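Local structure of UDP-4-amino-4,6-dideoxy-N-acetyl-beta-L-altrosamine transaminase (2FNU) at residues G102-N105 against D110-A113; F177-H180 against T186-E189; M204-F207 against M212-K215; I288-K293 against K367-F372. The protein catalyses the second step of pseudaminic acid biosynthesis, a pyridoxal-phosphate-dependent transamination of a UDP-linked 4-keto sugar that supplies a sialic-acid-like modification of flagellin. All blocks are in the same frame, centred on the assembly; numbering follows the deposited sequence.

Interaction 1 of 4, residues G102-N105 against D110-A113; sequences GIKN and DELA
Gly102 meets Asp110, and Lys104 meets Asp110 and Glu111, with three waters strung along the contact, each bonded to both segments. An Asx turn shapes the second segment. Asp110 OD2 accepts Leu112 N at 3.0 Å, and the donor comes from above the carboxylate plane, 51° out of it. Both segments belong to the loop that follows strand 97-100, an outermost strand of the mixed sheet. The fold is that of the PLP aminotransferases of the DegT/DnrJ/EryC1 family.

One direct backbone bond joins the segments, from Asp110 N to Gly102 O at 2.9 Å. It is fairly straight, with 164° at the hydrogen. Beside it, Lys104 CG packs on Asp110 CA at 3.8 Å, and the two side chains cross at about a right angle. CG of Lys104 lies anti to the carbonyl carbon, chi1 -59°, and the chain bends at chi3. This carries the chain across Asp110 and brings NZ to Glu111. There Lys104 NZ meets Glu111 OE1 on its syn lone pair, 2.9 Å away, in a salt bridge. Glu111 also touches Ser139 and Val140 of helix 137-146, and both charged side chains touch Glu136. The Ile103 side chain points away from Asp110 and touches Thr80 and Ile82, and Ile103 N is hydrogen-bonded to Ser336 OG.

The waters add to these bonds. One links Gly102 N with Ala113 O. Another donates to both Ile103 O and Asp110 OD1. The third accepts from Lys104 NZ and donates to Glu111 OE2 at 2.8 Å, a second link between the charged groups.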
loop_
_atom_site.group_PDB
_atom_site.type_symbol
_atom_site.label_atom_id
_atom_site.label_comp_id
_atom_site.label_asym_id
_atom_site.label_seq_id
_atom_site.Cartn_x
_atom_site.Cartn_y
_atom_site.Cartn_z
ATOM N N GLY B 102 11.171 23.165 -17.729
ATOM C CA GLY B 102 12.457 23.544 -17.166
ATOM C C GLY B 102 12.371 23.803 -15.670
ATOM O O GLY B 102 11.280 24.007 -15.106
ATOM N N ILE B 103 13.529 23.800 -15.021
ATOM C CA ILE B 103 13.618 24.068 -13.595
ATOM C C ILE B 103 14.554 25.252 -13.333
ATOM O O ILE B 103 15.231 25.750 -14.237
ATOM C CB ILE B 103 14.091 22.834 -12.796
ATOM C CG1 ILE B 103 15.499 22.409 -13.231
ATOM C CG2 ILE B 103 13.093 21.659 -12.922
ATOM C CD1 ILE B 103 16.327 21.893 -12.063
ATOM N N LYS B 104 14.590 25.685 -12.075
ATOM C CA LYS B 104 15.445 26.785 -11.661
ATOM C C LYS B 104 16.675 26.307 -10.917
ATOM O O LYS B 104 16.830 25.112 -10.642
ATOM C CB LYS B 104 14.641 27.703 -10.751
ATOM C CG LYS B 104 13.384 28.291 -11.422
ATOM C CD LYS B 104 12.593 29.199 -10.491
ATOM C CE LYS B 104 12.006 28.440 -9.295
ATOM N NZ LYS B 104 11.126 29.360 -8.487
ATOM N N ASN B 105 17.540 27.256 -10.557
ATOM C CA ASN B 105 18.766 26.920 -9.851
ATOM C C ASN B 105 18.541 26.230 -8.508
ATOM O O ASN B 105 19.431 25.545 -8.017
ATOM C CB ASN B 105 19.611 28.177 -9.656
ATOM C CG ASN B 105 20.130 28.734 -10.967
ATOM O OD1 ASN B 105 20.722 28.012 -11.777
ATOM N ND2 ASN B 105 19.915 30.031 -11.182
ATOM N N ASP B 110 10.271 25.776 -12.999
ATOM C CA ASP B 110 10.373 27.188 -13.368
ATOM C C ASP B 110 8.999 27.749 -13.725
ATOM O O ASP B 110 8.491 27.493 -14.813
ATOM C CB ASP B 110 11.353 27.327 -14.537
ATOM C CG ASP B 110 11.574 28.775 -14.957
ATOM O OD1 ASP B 110 12.368 28.972 -15.916
ATOM O OD2 ASP B 110 10.966 29.688 -14.338
ATOM N N GLU B 111 8.401 28.514 -12.810
ATOM C CA GLU B 111 7.035 29.001 -13.002
ATOM C C GLU B 111 6.918 29.921 -14.223
ATOM O O GLU B 111 5.804 30.095 -14.772
ATOM C CB GLU B 111 6.499 29.682 -11.728
ATOM C CG GLU B 111 7.156 31.023 -11.379
ATOM C CD GLU B 111 8.542 30.940 -10.736
ATOM O OE1 GLU B 111 9.004 29.841 -10.338
ATOM O OE2 GLU B 111 9.181 32.006 -10.581
ATOM N N LEU B 112 8.056 30.483 -14.643
ATOM C CA LEU B 112 8.070 31.379 -15.830
ATOM C C LEU B 112 8.156 30.620 -17.154
ATOM O O LEU B 112 8.035 31.225 -18.232
ATOM C CB LEU B 112 9.221 32.391 -15.746
ATOM C CG LEU B 112 9.217 33.334 -14.537
ATOM C CD1 LEU B 112 10.357 34.333 -14.656
ATOM C CD2 LEU B 112 7.875 34.042 -14.376
ATOM N N ALA B 113 8.351 29.304 -17.081
ATOM C CA ALA B 113 8.519 28.492 -18.283
ATOM C C ALA B 113 7.402 27.466 -18.475
ATOM O O ALA B 113 7.573 26.489 -19.208
ATOM C CB ALA B 113 9.894 27.802 -18.265
HETATM O O HOH W 1 9.726 24.732 -19.768
HETATM O O HOH W 2 14.041 26.901 -16.684
HETATM O O HOH W 3 11.588 32.419 -9.116
#

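Interaction 2 of 4, residues F177-H180 against T186-E189; sequences FSFH and TTAE. With UD1 (uridine-diphosphate-N-acetylglucosamine), chain F; PMP (4'-deoxy-4'-aminopyridoxal-5'-phosphate), chain E.
The His180 ring carries the sugar methyl C6' of UD1 over the centre of one face, 3.3 Å above the plane. Glu189 comes to its edge, with OE1 3.5 Å from His180 CD2. Ring and carboxylate planes stand 78° apart. The Phe179 ring meets that of Phe37. The segments flank the loop bearing Lys183, the cofactor lysine of this PLP aminotransferase fold, which is not attached here.

Two ST turns shape the chain. Ser178 OG accepts His180 N and donates to PMP O2P at 2.8 Å, joining the turn to the phosphate. Thr186 OG1 accepts Ala188 N and reaches Phe179 O at 2.9 Å, from 38° above the carbonyl plane. That oxygen also takes Thr187 N, in plane on a lone pair, so two donors grip it.

The polar ends look to the second subunit. His180 NE2 bonds Gln30 OE1 there, and Glu189 OE2 meets Thr29 OG1 and Arg230 NE of the same subunit. The His180 ring is thus fixed at both nitrogens, since ND1 bonds Ile182 N. Thr187 OG1 sits between its backbone N and carbonyl carbon (chi1 61°) and donates to Glu189 O at 2.8 Å.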
loop_
_atom_site.group_PDB
_atom_site.type_symbol
_atom_site.label_atom_id
_atom_site.label_comp_id
_atom_site.label_asym_id
_atom_site.label_seq_id
_atom_site.Cartn_x
_atom_site.Cartn_y
_atom_site.Cartn_z
ATOM N N PHE B 177 1.837 14.425 0.828
ATOM C CA PHE B 177 3.017 14.323 1.692
ATOM C C PHE B 177 3.448 12.866 1.817
ATOM O O PHE B 177 2.627 11.963 1.699
ATOM C CB PHE B 177 2.699 14.869 3.088
ATOM C CG PHE B 177 2.372 16.343 3.095
ATOM C CD1 PHE B 177 1.050 16.771 3.111
ATOM C CD2 PHE B 177 3.373 17.291 3.046
ATOM C CE1 PHE B 177 0.743 18.136 3.106
ATOM C CE2 PHE B 177 3.078 18.666 3.033
ATOM C CZ PHE B 177 1.765 19.089 3.064
ATOM N N SER B 178 4.730 12.646 2.082
ATOM C CA SER B 178 5.215 11.295 2.346
ATOM C C SER B 178 5.697 11.192 3.781
ATOM O O SER B 178 6.308 12.121 4.306
ATOM C CB SER B 178 6.394 10.958 1.414
ATOM O OG SER B 178 6.964 9.683 1.729
ATOM N N PHE B 179 5.478 10.024 4.383
ATOM C CA PHE B 179 5.945 9.696 5.733
ATOM C C PHE B 179 6.866 8.479 5.650
ATOM O O PHE B 179 6.999 7.724 6.615
ATOM C CB PHE B 179 4.769 9.407 6.673
ATOM C CG PHE B 179 3.679 10.439 6.615
ATOM C CD1 PHE B 179 2.378 10.059 6.361
ATOM C CD2 PHE B 179 3.960 11.789 6.802
ATOM C CE1 PHE B 179 1.339 11.014 6.278
ATOM C CE2 PHE B 179 2.934 12.742 6.736
ATOM C CZ PHE B 179 1.635 12.352 6.477
ATOM N N HIS B 180 7.518 8.304 4.504
ATOM C CA HIS B 180 8.566 7.296 4.375
ATOM C C HIS B 180 9.593 7.478 5.496
ATOM O O HIS B 180 9.775 8.591 6.014
ATOM C CB HIS B 180 9.264 7.457 3.028
ATOM C CG HIS B 180 10.345 6.449 2.767
ATOM N ND1 HIS B 180 11.665 6.656 3.130
ATOM C CD2 HIS B 180 10.300 5.227 2.184
ATOM C CE1 HIS B 180 12.383 5.603 2.771
ATOM N NE2 HIS B 180 11.582 4.731 2.177
ATOM N N THR B 186 7.845 10.352 10.076
ATOM C CA THR B 186 7.685 9.026 9.484
ATOM C C THR B 186 6.613 8.155 10.123
ATOM O O THR B 186 6.312 8.284 11.312
ATOM C CB THR B 186 9.016 8.243 9.488
ATOM O OG1 THR B 186 8.869 7.068 8.684
ATOM C CG2 THR B 186 9.411 7.812 10.919
ATOM N N THR B 187 6.055 7.277 9.298
ATOM C CA THR B 187 5.210 6.168 9.737
ATOM C C THR B 187 5.798 4.848 9.184
ATOM O O THR B 187 5.056 3.870 9.007
ATOM C CB THR B 187 3.752 6.364 9.243
ATOM O OG1 THR B 187 3.716 6.407 7.804
ATOM C CG2 THR B 187 3.194 7.671 9.783
ATOM N N ALA B 188 7.119 4.853 8.920
ATOM C CA ALA B 188 7.890 3.781 8.249
ATOM C C ALA B 188 7.662 3.764 6.738
ATOM O O ALA B 188 8.605 3.927 5.964
ATOM C CB ALA B 188 7.636 2.390 8.877
ATOM N N GLU B 189 6.422 3.514 6.331
ATOM C CA GLU B 189 5.942 3.859 4.982
ATOM C C GLU B 189 4.633 4.574 5.231
ATOM O O GLU B 189 3.875 4.223 6.136
ATOM C CB GLU B 189 5.670 2.623 4.118
ATOM C CG GLU B 189 6.913 1.771 3.785
ATOM C CD GLU B 189 7.684 2.259 2.563
ATOM O OE1 GLU B 189 7.340 3.328 1.972
ATOM O OE2 GLU B 189 8.683 1.583 2.222
HETATM C "C1'" UD1 F . 13.747 7.117 -3.009
HETATM C "C2'" UD1 F . 14.044 8.615 -3.196
HETATM C "C3'" UD1 F . 13.483 9.468 -2.063
HETATM C "C4'" UD1 F . 12.025 9.091 -1.768
HETATM C "C5'" UD1 F . 11.774 7.578 -1.632
HETATM C "C6'" UD1 F . 12.208 7.037 -0.267
HETATM C "C7'" UD1 F . 16.119 8.911 -4.499
HETATM C "C8'" UD1 F . 17.624 8.942 -4.487
HETATM N "N2'" UD1 F . 15.488 8.815 -3.323
HETATM O "O1'" UD1 F . 14.574 6.569 -1.980
HETATM O "O3'" UD1 F . 13.537 10.868 -2.425
HETATM O "O5'" UD1 F . 12.362 6.842 -2.718
HETATM O "O7'" UD1 F . 15.516 8.977 -5.543
HETATM N N1 UD1 F . 17.247 4.657 5.196
HETATM C C2 UD1 F . 17.119 4.564 6.597
HETATM N N3 UD1 F . 16.062 3.933 7.132
HETATM C C4 UD1 F . 15.115 3.370 6.367
HETATM C C5 UD1 F . 15.183 3.427 4.975
HETATM C C6 UD1 F . 16.258 4.069 4.373
HETATM O O2 UD1 F . 17.996 5.078 7.335
HETATM O O4 UD1 F . 14.155 2.795 6.913
HETATM C C1B UD1 F . 18.427 5.345 4.636
HETATM C C2B UD1 F . 19.535 4.311 4.491
HETATM O "O2'" UD1 F . 20.774 4.888 4.912
HETATM C C3B UD1 F . 19.567 4.001 3.010
HETATM C C4B UD1 F . 19.096 5.300 2.390
HETATM O O4B UD1 F . 18.177 5.873 3.327
HETATM O O3B UD1 F . 20.869 3.640 2.533
HETATM C C5B UD1 F . 18.400 5.034 1.071
HETATM O O5B UD1 F . 17.979 6.284 0.543
HETATM P PA UD1 F . 17.630 6.387 -1.030
HETATM O O1A UD1 F . 17.037 7.764 -1.290
HETATM O O2A UD1 F . 18.850 5.935 -1.813
HETATM O O3A UD1 F . 16.483 5.244 -1.056
HETATM P PB UD1 F . 15.325 5.150 -2.181
HETATM O O1B UD1 F . 15.953 5.118 -3.566
HETATM O O2B UD1 F . 14.365 4.055 -1.738
HETATM N N1 PMP E . 7.399 12.144 -4.562
HETATM C C2 PMP E . 8.628 12.565 -4.126
HETATM C C2A PMP E . 9.069 13.973 -4.455
HETATM C C3 PMP E . 9.430 11.688 -3.383
HETATM O O3 PMP E . 10.645 12.097 -2.911
HETATM C C4 PMP E . 8.990 10.372 -3.105
HETATM C C4A PMP E . 9.870 9.376 -2.381
HETATM N N4A PMP E . 11.275 9.562 -2.673
HETATM C C5 PMP E . 7.705 9.994 -3.509
HETATM C C6 PMP E . 6.911 10.919 -4.183
HETATM C C5A PMP E . 7.146 8.614 -3.210
HETATM O O4P PMP E . 6.792 8.602 -1.839
HETATM P P PMP E . 6.665 7.195 -1.058
HETATM O O1P PMP E . 8.080 6.719 -0.824
HETATM O O2P PMP E . 6.009 7.541 0.245
HETATM O O3P PMP E . 5.833 6.245 -1.876
#

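Interaction 3 of 4, residues M204-F207 against M212-K215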
loop_
_atom_site.group_PDB
_atom_site.type_symbol
_atom_site.label_atom_id
_atom_site.label_comp_id
_atom_site.label_asym_id
_atom_site.label_seq_id
_atom_site.Cartn_x
_atom_site.Cartn_y
_atom_site.Cartn_z
ATOM N N MET B 204 -11.638 10.178 -3.053
ATOM C CA MET B 204 -10.367 9.532 -2.699
ATOM C C MET B 204 -10.499 8.552 -1.544
ATOM O O MET B 204 -9.849 7.504 -1.529
ATOM C CB MET B 204 -9.325 10.598 -2.374
ATOM C CG MET B 204 -8.962 11.442 -3.593
ATOM S SD MET B 204 -7.544 12.545 -3.312
ATOM C CE MET B 204 -8.160 13.568 -1.945
ATOM N N LYS B 205 -11.357 8.891 -0.584
ATOM C CA LYS B 205 -11.579 8.043 0.572
ATOM C C LYS B 205 -12.134 6.678 0.168
ATOM O O LYS B 205 -11.660 5.646 0.650
ATOM C CB LYS B 205 -12.506 8.763 1.558
ATOM C CG LYS B 205 -12.702 8.080 2.895
ATOM C CD LYS B 205 -13.627 8.952 3.766
ATOM C CE LYS B 205 -13.789 8.386 5.157
ATOM N NZ LYS B 205 -14.441 9.403 6.032
ATOM N N LEU B 206 -13.110 6.664 -0.735
ATOM C CA LEU B 206 -13.632 5.389 -1.229
ATOM C C LEU B 206 -12.572 4.629 -2.038
ATOM O O LEU B 206 -12.453 3.396 -1.913
ATOM C CB LEU B 206 -14.888 5.613 -2.064
ATOM C CG LEU B 206 -16.087 6.084 -1.249
ATOM C CD1 LEU B 206 -17.089 6.722 -2.182
ATOM C CD2 LEU B 206 -16.696 4.891 -0.488
ATOM N N PHE B 207 -11.806 5.363 -2.850
ATOM C CA PHE B 207 -10.792 4.729 -3.722
ATOM C C PHE B 207 -9.721 4.033 -2.897
ATOM O O PHE B 207 -9.152 3.014 -3.329
ATOM C CB PHE B 207 -10.167 5.795 -4.607
ATOM C CG PHE B 207 -9.292 5.267 -5.720
ATOM C CD1 PHE B 207 -7.900 5.173 -5.551
ATOM C CD2 PHE B 207 -9.846 4.935 -6.965
ATOM C CE1 PHE B 207 -7.081 4.747 -6.603
ATOM C CE2 PHE B 207 -9.048 4.502 -8.009
ATOM C CZ PHE B 207 -7.662 4.404 -7.826
ATOM N N MET B 212 -15.999 0.757 -1.031
ATOM C CA MET B 212 -17.056 0.234 -0.138
ATOM C C MET B 212 -17.784 1.305 0.666
ATOM O O MET B 212 -17.177 2.073 1.415
ATOM C CB MET B 212 -16.469 -0.822 0.825
ATOM C CG MET B 212 -17.490 -1.568 1.682
ATOM S SD MET B 212 -18.553 -2.647 0.685
ATOM C CE MET B 212 -17.414 -3.911 0.145
ATOM N N LEU B 213 -19.107 1.314 0.503
ATOM C CA LEU B 213 -20.027 2.106 1.316
ATOM C C LEU B 213 -20.752 1.119 2.220
ATOM O O LEU B 213 -21.277 0.128 1.733
ATOM C CB LEU B 213 -21.065 2.762 0.404
ATOM C CG LEU B 213 -20.502 3.669 -0.684
ATOM C CD1 LEU B 213 -21.395 3.619 -1.933
ATOM C CD2 LEU B 213 -20.322 5.096 -0.153
ATOM N N LYS B 214 -20.758 1.332 3.530
ATOM C CA LYS B 214 -21.455 0.373 4.386
ATOM C C LYS B 214 -22.877 0.837 4.664
ATOM O O LYS B 214 -23.087 1.970 5.087
ATOM C CB LYS B 214 -20.689 0.105 5.692
ATOM C CG LYS B 214 -19.357 -0.678 5.538
ATOM C CD LYS B 214 -19.507 -2.079 4.879
ATOM C CE LYS B 214 -20.268 -3.091 5.742
ATOM N NZ LYS B 214 -19.773 -3.191 7.157
ATOM N N LYS B 215 -23.842 -0.042 4.390
ATOM C CA LYS B 215 -25.239 0.172 4.769
ATOM C C LYS B 215 -25.434 -0.126 6.265
ATOM O O LYS B 215 -26.056 0.651 6.987
ATOM C CB LYS B 215 -26.159 -0.723 3.948
ATOM C CG LYS B 215 -26.039 -0.569 2.440
ATOM C CD LYS B 215 -27.197 -1.285 1.761
ATOM C CE LYS B 215 -26.932 -1.519 0.290
ATOM N NZ LYS B 215 -28.032 -2.307 -0.334
#
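Leu206 and Leu213 both set CG anti to the carbonyl carbon, at chi1 -69° and -58°. In Leu206 this carries the isobutyl group out from the helix toward residues 212-213. In Leu213 CB points neither to nor from the helix, but the CD2 methyl ends beside Leu206. The two leucines meet through their CD2 methyls, 3.6 Å apart. Leu206 CD1 lies 4.1 Å from Leu213 CD2, so that one methyl of Leu213 is touched by both branches of Leu206. Leu206 CD2 also rests 3.4 Å from Met212 O. This is a van der Waals contact, and no hydrogen bond joins the segments. The backbones stay well apart, with Leu206 CA and Met212 CA 6.3 Å from each other.

Residues 204-207 are near the end of helix 198-208. The chain then turns into strand 212-214, which pairs with strand 220-222 in a two-stranded antiparallel sheet, a beta-hairpin. Leu206 is therefore the helix residue that meets the first strand of the hairpin at its base. The Leu213 backbone is hydrogen-bonded to Glu221, and its side chain touches Lys223.

The opposite flank of the helix belongs to the core. Met204 packs on Val193 and Thr195, and Phe207 on Thr62 and Arg65. Met212 points away from the helix and packs on Tyr322 of the second subunit. Its side chain comes within about 6 Å of a bound UD1. Further along the hairpin, Lys214 NZ bonds to the backbone oxygen of Phe217, a residue of a UD1 pocket.

Interaction 4 of 4, residues I288-K293 against K367-F372; sequences ILMHQK and KTFESF
Met290 and Phe369 form the close part of this contact, a Met-aromatic pair. It joins strand 286-290, the middle strand of a three-stranded antiparallel sheet, to the C-terminal helix 355-370. The sulfur sits at the ring edge, 81° off the ring normal, with Met290 SD 3.7 Å from Phe369 CE2. Met290 CG touches Phe369 CZ at 3.8 Å, so two atoms of the chain lie along one rim. In Met290, chi1 -56° sets CG opposite the carbonyl carbon, which sends CG and SD across to the helix. Ile288 CD1 is looser, 4.3 Å from Phe369 CE1 and oblique to the ring. Phe369 is buried, and Phe270 and Phe294 also meet its ring, the latter edge-to-face.

The solvent side is different. Lys367 and Glu370 are exposed, and Lys367 NZ and Glu370 OE1 are a long ion pair at 3.7 Å within the helix. On the strand side, Lys293 CE lies over the centre of the His291 ring, 3.4 Å above its plane. Thr368 O accepts both Ser371 N and Ser371 OG, the hydroxyl at 2.6 Å.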
loop_
_atom_site.group_PDB
_atom_site.type_symbol
_atom_site.label_atom_id
_atom_site.label_comp_id
_atom_site.label_asym_id
_atom_site.label_seq_id
_atom_site.Cartn_x
_atom_site.Cartn_y
_atom_site.Cartn_z
ATOM N N ILE B 288 23.820 20.657 -2.211
ATOM C CA ILE B 288 24.867 21.562 -2.679
ATOM C C ILE B 288 25.003 21.385 -4.191
ATOM O O ILE B 288 24.761 20.278 -4.711
ATOM C CB ILE B 288 26.236 21.307 -1.980
ATOM C CG1 ILE B 288 26.765 19.899 -2.314
ATOM C CG2 ILE B 288 26.130 21.552 -0.472
ATOM C CD1 ILE B 288 28.189 19.616 -1.764
ATOM N N LEU B 289 25.383 22.457 -4.887
ATOM C CA LEU B 289 25.573 22.408 -6.343
ATOM C C LEU B 289 27.040 22.646 -6.695
ATOM O O LEU B 289 27.564 23.743 -6.472
ATOM C CB LEU B 289 24.699 23.452 -7.064
ATOM C CG LEU B 289 23.190 23.348 -6.856
ATOM C CD1 LEU B 289 22.514 24.536 -7.525
ATOM C CD2 LEU B 289 22.699 22.032 -7.422
ATOM N N MET B 290 27.703 21.621 -7.236
ATOM C CA MET B 290 29.131 21.712 -7.586
ATOM C C MET B 290 29.391 22.684 -8.709
ATOM O O MET B 290 28.577 22.825 -9.617
ATOM C CB MET B 290 29.646 20.361 -8.105
ATOM C CG MET B 290 29.458 19.182 -7.204
ATOM S SD MET B 290 30.395 17.759 -7.826
ATOM C CE MET B 290 29.907 17.570 -9.535
ATOM N N HIS B 291 30.569 23.306 -8.682
ATOM C CA HIS B 291 31.055 24.048 -9.846
ATOM C C HIS B 291 31.136 23.102 -11.041
ATOM O O HIS B 291 31.451 21.916 -10.892
ATOM C CB HIS B 291 32.436 24.621 -9.527
ATOM C CG HIS B 291 32.989 25.521 -10.592
ATOM N ND1 HIS B 291 33.143 26.880 -10.414
ATOM C CD2 HIS B 291 33.434 25.256 -11.845
ATOM C CE1 HIS B 291 33.656 27.412 -11.509
ATOM N NE2 HIS B 291 33.838 26.448 -12.394
ATOM N N GLN B 292 30.843 23.626 -12.228
ATOM C CA GLN B 292 30.871 22.845 -13.468
ATOM C C GLN B 292 32.188 22.107 -13.724
ATOM O O GLN B 292 32.195 21.086 -14.415
ATOM C CB GLN B 292 30.530 23.741 -14.660
ATOM N N LYS B 293 33.292 22.614 -13.171
ATOM C CA LYS B 293 34.600 21.973 -13.373
ATOM C C LYS B 293 34.648 20.541 -12.813
ATOM O O LYS B 293 35.465 19.738 -13.248
ATOM C CB LYS B 293 35.756 22.838 -12.823
ATOM C CG LYS B 293 35.937 22.808 -11.299
ATOM C CD LYS B 293 37.101 23.696 -10.816
ATOM C CE LYS B 293 36.703 25.173 -10.768
ATOM N NZ LYS B 293 37.759 26.070 -10.212
ATOM N N LYS B 367 37.451 18.825 2.387
ATOM C CA LYS B 367 38.713 18.113 2.133
ATOM C C LYS B 367 38.607 17.265 0.883
ATOM O O LYS B 367 39.560 17.162 0.128
ATOM C CB LYS B 367 39.126 17.243 3.320
ATOM C CG LYS B 367 39.558 18.039 4.553
ATOM C CD LYS B 367 40.693 19.015 4.248
ATOM C CE LYS B 367 41.071 19.827 5.478
ATOM N NZ LYS B 367 41.778 21.091 5.120
ATOM N N THR B 368 37.439 16.660 0.675
ATOM C CA THR B 368 37.206 15.824 -0.488
ATOM C C THR B 368 37.340 16.652 -1.764
ATOM O O THR B 368 38.074 16.283 -2.695
ATOM C CB THR B 368 35.807 15.179 -0.412
ATOM O OG1 THR B 368 35.740 14.339 0.744
ATOM C CG2 THR B 368 35.524 14.358 -1.671
ATOM N N PHE B 369 36.633 17.775 -1.824
ATOM C CA PHE B 369 36.701 18.639 -2.996
ATOM C C PHE B 369 38.104 19.171 -3.234
ATOM O O PHE B 369 38.569 19.220 -4.371
ATOM C CB PHE B 369 35.680 19.768 -2.900
ATOM C CG PHE B 369 34.320 19.361 -3.380
ATOM C CD1 PHE B 369 33.392 18.814 -2.496
ATOM C CD2 PHE B 369 33.992 19.463 -4.731
ATOM C CE1 PHE B 369 32.132 18.397 -2.955
ATOM C CE2 PHE B 369 32.733 19.062 -5.200
ATOM C CZ PHE B 369 31.801 18.528 -4.309
ATOM N N GLU B 370 38.780 19.532 -2.155
ATOM C CA GLU B 370 40.143 20.043 -2.250
ATOM C C GLU B 370 41.057 19.040 -2.954
ATOM O O GLU B 370 41.984 19.433 -3.670
ATOM C CB GLU B 370 40.669 20.367 -0.851
ATOM C CG GLU B 370 42.012 21.120 -0.836
ATOM C CD GLU B 370 42.538 21.333 0.574
ATOM O OE1 GLU B 370 42.234 20.508 1.469
ATOM O OE2 GLU B 370 43.262 22.327 0.797
ATOM N N SER B 371 40.789 17.749 -2.762
ATOM C CA SER B 371 41.670 16.695 -3.282
ATOM C C SER B 371 41.604 16.520 -4.800
ATOM O O SER B 371 42.462 15.853 -5.380
ATOM C CB SER B 371 41.365 15.362 -2.599
ATOM O OG SER B 371 40.151 14.817 -3.091
ATOM N N PHE B 372 40.590 17.097 -5.440
ATOM C CA PHE B 372 40.399 16.925 -6.880
ATOM C C PHE B 372 40.987 18.088 -7.654
ATOM O O PHE B 372 40.384 19.158 -7.747
ATOM C CB PHE B 372 38.913 16.728 -7.211
ATOM C CG PHE B 372 38.422 15.353 -6.899
ATOM C CD1 PHE B 372 38.050 15.018 -5.601
ATOM C CD2 PHE B 372 38.367 14.376 -7.889
ATOM C CE1 PHE B 372 37.622 13.737 -5.284
ATOM C CE2 PHE B 372 37.936 13.086 -7.588
ATOM C CZ PHE B 372 37.560 12.760 -6.279
#

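How the interactions relate
Interaction 2 is the one at the active site, with His180 against UD1 and Ser178 on the PMP phosphate. Interaction 3 lies about 10 Å from it at the nearest atoms. Both reach the second subunit, and Met212 of interaction 3 approaches the other UD1 of the dimer, not the one that packs on His180. Interactions 1 and 4 do touch: Asn105 O is 3.3 Å from Leu289 CD1, which links the loop beyond strand 97-100 to the three-stranded sheet. Neither is part of a pocket, and the side chain of Ile103 is about 12 Å from PMP. Interactions 3 and 4 lie on opposite sides of the chain's centre, their centres 53 Å apart.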